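Local coordinates for protein esterase (Uncultured bacterium, PDB 5EGN) that hydrolyses carboxylic esters and degrades N-acyl homoserine lactones, signals of bacterial quorum sensing, probably through the serine-nucleophile chemistry of the alpha/beta hydrolases, at residues P62-Y66 and H178-A183; I68-A72 and M97-L102; Y16-I22 and F40-N46. The protein carries 2 engineered substitutions. All coordinates share one frame. Numbering follows the deposited sequence.

All three contacts belong to one alpha/beta hydrolase fold. Interaction 3 comes first along the chain, at the N-terminal ends of parallel strands 21-25 and 47-51. Interaction 1 then opens in the loop after strand 47-51, and its long closure to helix 177-185 encloses interaction 2, the crossing of helices 68-81 and 94-105. Interactions 1 and 2 have centres 16 Å apart and touch, with Y66 CD1 4.1 Å from H71 NE2. Interaction 3 lies across the chain's centre from interaction 1, centres 32 Å apart; from interaction 2 it is 22 Å, without touching (nearest atoms about 10 Å). Since 68-72 closely follows 62-66, one short run of chain joins the inserted helices to the core.

Interaction 1: residues P62-Y66 and H178-A183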
loop_
_atom_site.group_PDB
_atom_site.type_symbol
_atom_site.label_atom_id
_atom_site.label_comp_id
_atom_site.label_asym_id
_atom_site.label_seq_id
_atom_site.Cartn_x
_atom_site.Cartn_y
_atom_site.Cartn_z
ATOM N N PRO A 62 -16.679 4.246 -14.371
ATOM C CA PRO A 62 -17.720 4.635 -15.327
ATOM C C PRO A 62 -17.536 6.064 -15.817
ATOM O O PRO A 62 -16.808 6.840 -15.198
ATOM C CB PRO A 62 -19.013 4.493 -14.517
ATOM C CG PRO A 62 -18.587 4.650 -13.102
ATOM C CD PRO A 62 -17.228 4.023 -13.023
ATOM N N ALA A 63 -18.189 6.403 -16.923
ATOM C CA ALA A 63 -18.030 7.718 -17.527
ATOM C C ALA A 63 -18.636 8.815 -16.660
ATOM O O ALA A 63 -18.114 9.927 -16.606
ATOM C CB ALA A 63 -18.649 7.737 -18.911
ATOM N N THR A 64 -19.738 8.500 -15.985
ATOM C CA THR A 64 -20.422 9.468 -15.132
ATOM C C THR A 64 -21.002 8.823 -13.879
ATOM O O THR A 64 -21.150 7.604 -13.807
ATOM C CB THR A 64 -21.563 10.179 -15.885
ATOM O OG1 THR A 64 -22.270 9.228 -16.692
ATOM C CG2 THR A 64 -21.017 11.281 -16.776
ATOM N N GLY A 65 -21.335 9.654 -12.895
ATOM C CA GLY A 65 -21.919 9.180 -11.653
ATOM C C GLY A 65 -20.965 9.314 -10.485
ATOM O O GLY A 65 -20.702 8.347 -9.770
ATOM N N TYR A 66 -20.447 10.521 -10.285
ATOM C CA TYR A 66 -19.457 10.753 -9.245
ATOM C C TYR A 66 -19.913 11.805 -8.246
ATOM O O TYR A 66 -19.166 12.726 -7.915
ATOM C CB TYR A 66 -18.120 11.155 -9.868
ATOM C CG TYR A 66 -17.498 10.052 -10.691
ATOM C CD1 TYR A 66 -16.886 8.967 -10.080
ATOM C CD2 TYR A 66 -17.532 10.090 -12.078
ATOM C CE1 TYR A 66 -16.322 7.955 -10.824
ATOM C CE2 TYR A 66 -16.966 9.080 -12.833
ATOM C CZ TYR A 66 -16.364 8.015 -12.199
ATOM O OH TYR A 66 -15.800 7.006 -12.945
ATOM N N HIS A 178 -11.110 11.125 -17.528
ATOM C CA HIS A 178 -12.557 11.262 -17.630
ATOM C C HIS A 178 -13.227 11.191 -16.262
ATOM O O HIS A 178 -14.315 11.726 -16.071
ATOM C CB HIS A 178 -13.136 10.192 -18.556
ATOM C CG HIS A 178 -13.298 8.849 -17.910
ATOM N ND1 HIS A 178 -12.319 7.880 -17.950
ATOM C CD2 HIS A 178 -14.333 8.311 -17.223
ATOM C CE1 HIS A 178 -12.741 6.806 -17.306
ATOM N NE2 HIS A 178 -13.959 7.042 -16.855
ATOM N N VAL A 179 -12.581 10.520 -15.314
ATOM C CA VAL A 179 -13.094 10.467 -13.952
ATOM C C VAL A 179 -12.950 11.835 -13.298
ATOM O O VAL A 179 -13.866 12.308 -12.620
ATOM C CB VAL A 179 -12.374 9.400 -13.110
ATOM C CG1 VAL A 179 -12.758 9.524 -11.644
ATOM C CG2 VAL A 179 -12.715 8.019 -13.626
ATOM N N PHE A 180 -11.805 12.475 -13.512
ATOM C CA PHE A 180 -11.601 13.833 -13.024
ATOM C C PHE A 180 -12.648 14.759 -13.630
ATOM O O PHE A 180 -13.347 15.468 -12.907
ATOM C CB PHE A 180 -10.192 14.335 -13.350
ATOM C CG PHE A 180 -9.936 15.752 -12.912
ATOM C CD1 PHE A 180 -10.013 16.800 -13.817
ATOM C CD2 PHE A 180 -9.633 16.037 -11.589
ATOM C CE1 PHE A 180 -9.782 18.100 -13.413
ATOM C CE2 PHE A 180 -9.400 17.335 -11.182
ATOM C CZ PHE A 180 -9.476 18.366 -12.096
ATOM N N ASP A 181 -12.766 14.733 -14.956
ATOM C CA ASP A 181 -13.724 15.586 -15.656
ATOM C C ASP A 181 -15.162 15.375 -15.170
ATOM O O ASP A 181 -15.894 16.338 -14.933
ATOM C CB ASP A 181 -13.638 15.345 -17.161
ATOM C CG ASP A 181 -12.326 15.827 -17.752
ATOM O OD1 ASP A 181 -11.738 16.777 -17.195
ATOM O OD2 ASP A 181 -11.886 15.259 -18.773
ATOM N N ALA A 182 -15.554 14.115 -15.014
ATOM C CA ALA A 182 -16.906 13.776 -14.585
ATOM C C ALA A 182 -17.173 14.219 -13.151
ATOM O O ALA A 182 -18.244 14.745 -12.846
ATOM C CB ALA A 182 -17.145 12.285 -14.726
ATOM N N ALA A 183 -16.199 14.002 -12.273
ATOM C CA ALA A 183 -16.325 14.406 -10.876
ATOM C C ALA A 183 -16.431 15.922 -10.752
ATOM O O ALA A 183 -17.217 16.433 -9.955
ATOM C CB ALA A 183 -15.148 13.888 -10.064
#
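Here a loop of the core, between strand 47-51 and helix 68-81, lies against one flank of helix 177-185, which belongs to the helical insertion between strands 110-116 and 206-211, the usual place of the cap in alpha/beta hydrolases. Start at H178. Its ring reaches over to P62-A63, the start of the 62-66 segment, CD2 lying 3.8 Å from A63 CA. NE2 makes a weak hydrogen bond to P62 O at 3.3 Å, but its stronger partner is the carbonyl of K61. P62 O also accepts a very short hydrogen bond from Y66 OH, 2.5 Å, which folds the tyrosine back across its own loop. V179 comes next and packs on that ring: CG1 sits over one face, 4.2 Å from the centroid, a CH-pi contact, and CG2 comes within 3.3 Å of Y66 OH. F180 and D181 turn off the interface; F180 instead meets the rings of F134 and Y138. One turn on from H178, A182 returns to the loop, its CB 3.2 Å from A63 O and 3.5 Å from Y66 CD2. A183 finishes the patch, its CB 4.0 Å from Y66 CB. Small alanines thus let loop and helix close up against the buried Y66 ring. The chemistry is mostly apolar, with polar links gathered at the K61-P62 carbonyls, so fit against the Y66 ring probably holds these parts together more than hydrogen bonding does.

Interaction 2: residues I68-A72 and M97-L102; sequences IMEHA and MIAMQL
This is a buried, largely apolar helix-helix crossing in the core of the alpha/beta hydrolase fold, between the first turn of helix 68-81 and the middle of helix 94-105. Both segments are regular alpha-helix; their axes approach to 8.5 Å at a signed angle of -79°. A72 and I98 bring the backbones nearest, CA to CA 5.4 Å, with M69 facing Q101 at 6.2 Å. I68 (m, m) points across: its CG2 lies 3.4 Å from M97 O, 3.6 Å from I98 N and 3.7 Å from Q101 CB. I98 (m, t) answers with CD1 3.6 Å from H71 CB and CG2 3.9 Å from A72 CA. At the margin M69 CE is 3.8 Å from Q101 OE1, whose hydrogen bond goes to W193 outside. Helix 94-105 starts within a GxSxG sequence (G91, S93, G95) consistent with a nucleophile elbow, whose residues the I98 side chain touches. I98 and L102 also meet V75 of helix 68-81, while A99 and L102 rest against F89 of strand 87-92.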
loop_
_atom_site.group_PDB
_atom_site.type_symbol
_atom_site.label_atom_id
_atom_site.label_comp_id
_atom_site.label_asym_id
_atom_site.label_seq_id
_atom_site.Cartn_x
_atom_site.Cartn_y
_atom_site.Cartn_z
ATOM N N ILE A 68 -21.021 12.608 -4.315
ATOM C CA ILE A 68 -20.588 12.087 -3.026
ATOM C C ILE A 68 -21.618 11.096 -2.485
ATOM O O ILE A 68 -21.273 10.142 -1.783
ATOM C CB ILE A 68 -20.358 13.228 -2.017
ATOM C CG1 ILE A 68 -19.372 14.243 -2.594
ATOM C CG2 ILE A 68 -19.827 12.692 -0.702
ATOM C CD1 ILE A 68 -18.018 13.656 -2.921
ATOM N N MET A 69 -22.880 11.315 -2.839
ATOM C CA MET A 69 -23.957 10.421 -2.433
ATOM C C MET A 69 -23.777 9.032 -3.046
ATOM O O MET A 69 -23.977 8.015 -2.380
ATOM C CB MET A 69 -25.318 10.997 -2.832
ATOM C CG MET A 69 -25.586 12.404 -2.319
ATOM S SD MET A 69 -24.940 13.686 -3.413
ATOM C CE MET A 69 -25.397 15.163 -2.511
ATOM N N GLU A 70 -23.394 8.999 -4.319
ATOM C CA GLU A 70 -23.167 7.737 -5.019
ATOM C C GLU A 70 -21.964 6.985 -4.441
ATOM O O GLU A 70 -21.998 5.757 -4.298
ATOM C CB GLU A 70 -22.985 7.992 -6.517
ATOM C CG GLU A 70 -24.303 8.253 -7.245
ATOM C CD GLU A 70 -24.111 8.864 -8.619
ATOM O OE1 GLU A 70 -23.467 9.931 -8.710
ATOM O OE2 GLU A 70 -24.614 8.284 -9.606
ATOM N N HIS A 71 -20.908 7.726 -4.114
ATOM C CA HIS A 71 -19.755 7.167 -3.411
ATOM C C HIS A 71 -20.188 6.531 -2.092
ATOM O O HIS A 71 -19.796 5.401 -1.759
ATOM C CB HIS A 71 -18.707 8.249 -3.143
ATOM C CG HIS A 71 -17.835 8.562 -4.318
ATOM N ND1 HIS A 71 -16.995 7.631 -4.891
ATOM C CD2 HIS A 71 -17.652 9.710 -5.014
ATOM C CE1 HIS A 71 -16.341 8.189 -5.894
ATOM N NE2 HIS A 71 -16.723 9.449 -5.991
ATOM N N ALA A 72 -21.001 7.275 -1.349
ATOM C CA ALA A 72 -21.533 6.808 -0.076
ATOM C C ALA A 72 -22.327 5.521 -0.259
ATOM O O ALA A 72 -22.249 4.614 0.570
ATOM C CB ALA A 72 -22.397 7.882 0.563
ATOM N N MET A 97 -15.653 13.779 2.854
ATOM C CA MET A 97 -16.923 14.140 2.235
ATOM C C MET A 97 -17.869 12.948 2.214
ATOM O O MET A 97 -19.037 13.058 2.589
ATOM C CB MET A 97 -16.708 14.648 0.809
ATOM C CG MET A 97 -15.770 15.828 0.688
ATOM S SD MET A 97 -15.684 16.435 -1.007
ATOM C CE MET A 97 -14.443 17.710 -0.835
ATOM N N ILE A 98 -17.346 11.810 1.768
ATOM C CA ILE A 98 -18.114 10.574 1.677
ATOM C C ILE A 98 -18.634 10.149 3.047
ATOM O O ILE A 98 -19.793 9.754 3.185
ATOM C CB ILE A 98 -17.267 9.437 1.067
ATOM C CG1 ILE A 98 -16.880 9.781 -0.373
ATOM C CG2 ILE A 98 -18.026 8.124 1.101
ATOM C CD1 ILE A 98 -15.850 8.848 -0.969
ATOM N N ALA A 99 -17.775 10.246 4.057
ATOM C CA ALA A 99 -18.157 9.902 5.422
ATOM C C ALA A 99 -19.265 10.816 5.951
ATOM O O ALA A 99 -20.206 10.353 6.596
ATOM C CB ALA A 99 -16.944 9.959 6.339
ATOM N N MET A 100 -19.149 12.113 5.677
ATOM C CA MET A 100 -20.149 13.080 6.128
ATOM C C MET A 100 -21.503 12.837 5.457
ATOM O O MET A 100 -22.548 12.818 6.122
ATOM C CB MET A 100 -19.669 14.510 5.865
ATOM C CG MET A 100 -18.579 14.976 6.824
ATOM S SD MET A 100 -18.131 16.717 6.661
ATOM C CE MET A 100 -17.123 16.680 5.180
ATOM N N GLN A 101 -21.473 12.646 4.142
ATOM C CA GLN A 101 -22.668 12.296 3.385
ATOM C C GLN A 101 -23.287 11.017 3.940
ATOM O O GLN A 101 -24.509 10.871 3.989
ATOM C CB GLN A 101 -22.333 12.124 1.903
ATOM C CG GLN A 101 -23.542 12.157 0.995
ATOM C CD GLN A 101 -24.248 13.493 1.034
ATOM O OE1 GLN A 101 -23.650 14.531 0.756
ATOM N NE2 GLN A 101 -25.524 13.476 1.398
ATOM N N LEU A 102 -22.426 10.096 4.362
ATOM C CA LEU A 102 -22.870 8.838 4.946
ATOM C C LEU A 102 -23.564 9.078 6.284
ATOM O O LEU A 102 -24.523 8.387 6.621
ATOM C CB LEU A 102 -21.685 7.884 5.115
ATOM C CG LEU A 102 -21.977 6.400 5.354
ATOM C CD1 LEU A 102 -20.858 5.555 4.775
ATOM C CD2 LEU A 102 -22.146 6.102 6.833
#

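Interaction 3: residues Y16-I22 and F40-N46; sequences YGEGVPI and FPFAQTN
At the apolar centre, F40 (m) turns its ring edge to the face of Y16 (m), centroids 5.1 Å apart, planes at 52°; A43 CB packs 3.9 Å from Y16 CB. I22 CD1 lies 3.9 Å from F42 CD1 and 3.5 Å from N46 CG. F40-Q44 have helical angles, a type I turn spanning P41-Q44; N46 is extended. G17 (phi 76°, psi -178°) lies opposite A43, CA to CA 4.7 Å; a CB would clash with N46 O and A43 O (CA-H...O contact, 3.5 Å from G17 CA). G19 faces N46 (CA to CA 4.6 Å). N46 (m) donates ND2 to V20 O (2.8 Å) and accepts T45 OG1 at OD1 (2.7 Å). One water joins E18 N (2.9 Å) to A43 O (2.6 Å), another V20 N (2.6 Å) to T45 O (2.8 Å). Both loops join the subunit interface: H168 of the second subunit meets F40, and its S173 OG is hydrogen-bonded to G17 N. Residues 16-22 step from strand 9-16 to 21-25 past strand 47-51 between them; F42 reaches helix 249-257.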
loop_
_atom_site.group_PDB
_atom_site.type_symbol
_atom_site.label_atom_id
_atom_site.label_comp_id
_atom_site.label_asym_id
_atom_site.label_seq_id
_atom_site.Cartn_x
_atom_site.Cartn_y
_atom_site.Cartn_z
ATOM N N TYR A 16 -9.609 -7.063 6.492
ATOM C CA TYR A 16 -8.769 -7.890 7.364
ATOM C C TYR A 16 -9.212 -7.798 8.824
ATOM O O TYR A 16 -9.718 -6.770 9.260
ATOM C CB TYR A 16 -7.295 -7.482 7.261
ATOM C CG TYR A 16 -6.692 -7.520 5.871
ATOM C CD1 TYR A 16 -6.071 -8.666 5.389
ATOM C CD2 TYR A 16 -6.715 -6.398 5.055
ATOM C CE1 TYR A 16 -5.510 -8.697 4.125
ATOM C CE2 TYR A 16 -6.156 -6.419 3.790
ATOM C CZ TYR A 16 -5.555 -7.570 3.331
ATOM O OH TYR A 16 -4.999 -7.591 2.074
ATOM N N GLY A 17 -9.016 -8.873 9.581
ATOM C CA GLY A 17 -9.261 -8.849 11.014
ATOM C C GLY A 17 -10.716 -8.893 11.444
ATOM O O GLY A 17 -11.620 -8.977 10.614
ATOM N N GLU A 18 -10.934 -8.828 12.756
ATOM C CA GLU A 18 -12.269 -8.947 13.343
ATOM C C GLU A 18 -12.472 -7.995 14.525
ATOM O O GLU A 18 -11.515 -7.626 15.206
ATOM C CB GLU A 18 -12.522 -10.386 13.797
ATOM C CG GLU A 18 -12.647 -11.394 12.667
ATOM C CD GLU A 18 -12.840 -12.806 13.175
ATOM O OE1 GLU A 18 -11.999 -13.271 13.972
ATOM O OE2 GLU A 18 -13.837 -13.447 12.785
ATOM N N GLY A 19 -13.723 -7.607 14.765
ATOM C CA GLY A 19 -14.052 -6.726 15.873
ATOM C C GLY A 19 -14.869 -5.518 15.456
ATOM O O GLY A 19 -15.725 -5.608 14.577
ATOM N N VAL A 20 -14.611 -4.384 16.102
ATOM C CA VAL A 20 -15.262 -3.129 15.746
ATOM C C VAL A 20 -14.728 -2.636 14.407
ATOM O O VAL A 20 -13.529 -2.408 14.261
ATOM C CB VAL A 20 -15.043 -2.051 16.826
ATOM C CG1 VAL A 20 -15.641 -0.724 16.390
ATOM C CG2 VAL A 20 -15.635 -2.502 18.152
ATOM N N PRO A 21 -15.620 -2.477 13.421
ATOM C CA PRO A 21 -15.229 -2.151 12.044
ATOM C C PRO A 21 -14.672 -0.740 11.875
ATOM O O PRO A 21 -15.218 0.215 12.428
ATOM C CB PRO A 21 -16.542 -2.303 11.260
ATOM C CG PRO A 21 -17.455 -3.082 12.158
ATOM C CD PRO A 21 -17.071 -2.684 13.542
ATOM N N ILE A 22 -13.590 -0.621 11.111
ATOM C CA ILE A 22 -13.038 0.680 10.744
ATOM C C ILE A 22 -12.950 0.800 9.227
ATOM O O ILE A 22 -12.287 -0.006 8.576
ATOM C CB ILE A 22 -11.637 0.911 11.345
ATOM C CG1 ILE A 22 -11.664 0.773 12.867
ATOM C CG2 ILE A 22 -11.106 2.281 10.941
ATOM C CD1 ILE A 22 -10.307 0.944 13.514
ATOM N N PHE A 40 -3.053 -2.676 8.596
ATOM C CA PHE A 40 -2.685 -3.923 9.259
ATOM C C PHE A 40 -2.457 -3.815 10.774
ATOM O O PHE A 40 -2.807 -4.744 11.503
ATOM C CB PHE A 40 -1.451 -4.514 8.570
ATOM C CG PHE A 40 -1.659 -4.779 7.107
ATOM C CD1 PHE A 40 -2.290 -5.936 6.683
ATOM C CD2 PHE A 40 -1.247 -3.860 6.156
ATOM C CE1 PHE A 40 -2.496 -6.179 5.338
ATOM C CE2 PHE A 40 -1.451 -4.098 4.809
ATOM C CZ PHE A 40 -2.076 -5.258 4.400
ATOM N N PRO A 41 -1.862 -2.708 11.261
ATOM C CA PRO A 41 -1.839 -2.575 12.722
ATOM C C PRO A 41 -3.240 -2.528 13.332
ATOM O O PRO A 41 -3.463 -3.107 14.396
ATOM C CB PRO A 41 -1.104 -1.251 12.938
ATOM C CG PRO A 41 -0.197 -1.152 11.771
ATOM C CD PRO A 41 -0.973 -1.722 10.616
ATOM N N PHE A 42 -4.172 -1.861 12.661
ATOM C CA PHE A 42 -5.546 -1.791 13.144
ATOM C C PHE A 42 -6.315 -3.072 12.840
ATOM O O PHE A 42 -7.393 -3.298 13.385
ATOM C CB PHE A 42 -6.267 -0.583 12.544
ATOM C CG PHE A 42 -5.892 0.720 13.187
ATOM C CD1 PHE A 42 -6.489 1.116 14.371
ATOM C CD2 PHE A 42 -4.939 1.544 12.614
ATOM C CE1 PHE A 42 -6.145 2.312 14.971
ATOM C CE2 PHE A 42 -4.591 2.740 13.208
ATOM C CZ PHE A 42 -5.192 3.123 14.389
ATOM N N ALA A 43 -5.757 -3.911 11.975
ATOM C CA ALA A 43 -6.358 -5.207 11.679
ATOM C C ALA A 43 -6.118 -6.185 12.823
ATOM O O ALA A 43 -6.736 -7.247 12.883
ATOM C CB ALA A 43 -5.808 -5.767 10.380
ATOM N N GLN A 44 -5.215 -5.822 13.727
ATOM C CA GLN A 44 -4.908 -6.657 14.881
ATOM C C GLN A 44 -5.993 -6.545 15.947
ATOM O O GLN A 44 -6.235 -7.485 16.701
ATOM C CB GLN A 44 -3.552 -6.274 15.481
ATOM C CG GLN A 44 -2.378 -6.397 14.525
ATOM C CD GLN A 44 -1.053 -6.090 15.194
ATOM O OE1 GLN A 44 -0.364 -5.138 14.829
ATOM N NE2 GLN A 44 -0.690 -6.896 16.184
ATOM N N THR A 45 -6.646 -5.388 15.999
ATOM C CA THR A 45 -7.647 -5.121 17.025
ATOM C C THR A 45 -9.034 -4.873 16.441
ATOM O O THR A 45 -10.030 -4.908 17.163
ATOM C CB THR A 45 -7.258 -3.902 17.881
ATOM O OG1 THR A 45 -6.993 -2.782 17.029
ATOM C CG2 THR A 45 -6.021 -4.206 18.708
ATOM N N ASN A 46 -9.098 -4.620 15.139
ATOM C CA ASN A 46 -10.360 -4.255 14.509
ATOM C C ASN A 46 -10.628 -4.966 13.190
ATOM O O ASN A 46 -9.743 -5.601 12.618
ATOM C CB ASN A 46 -10.407 -2.743 14.273
ATOM C CG ASN A 46 -10.374 -1.952 15.561
ATOM O OD1 ASN A 46 -9.307 -1.682 16.110
ATOM N ND2 ASN A 46 -11.548 -1.569 16.050
HETATM O O HOH W 1 -8.735 -7.921 14.370
HETATM O O HOH W 2 -12.652 -4.260 17.797
#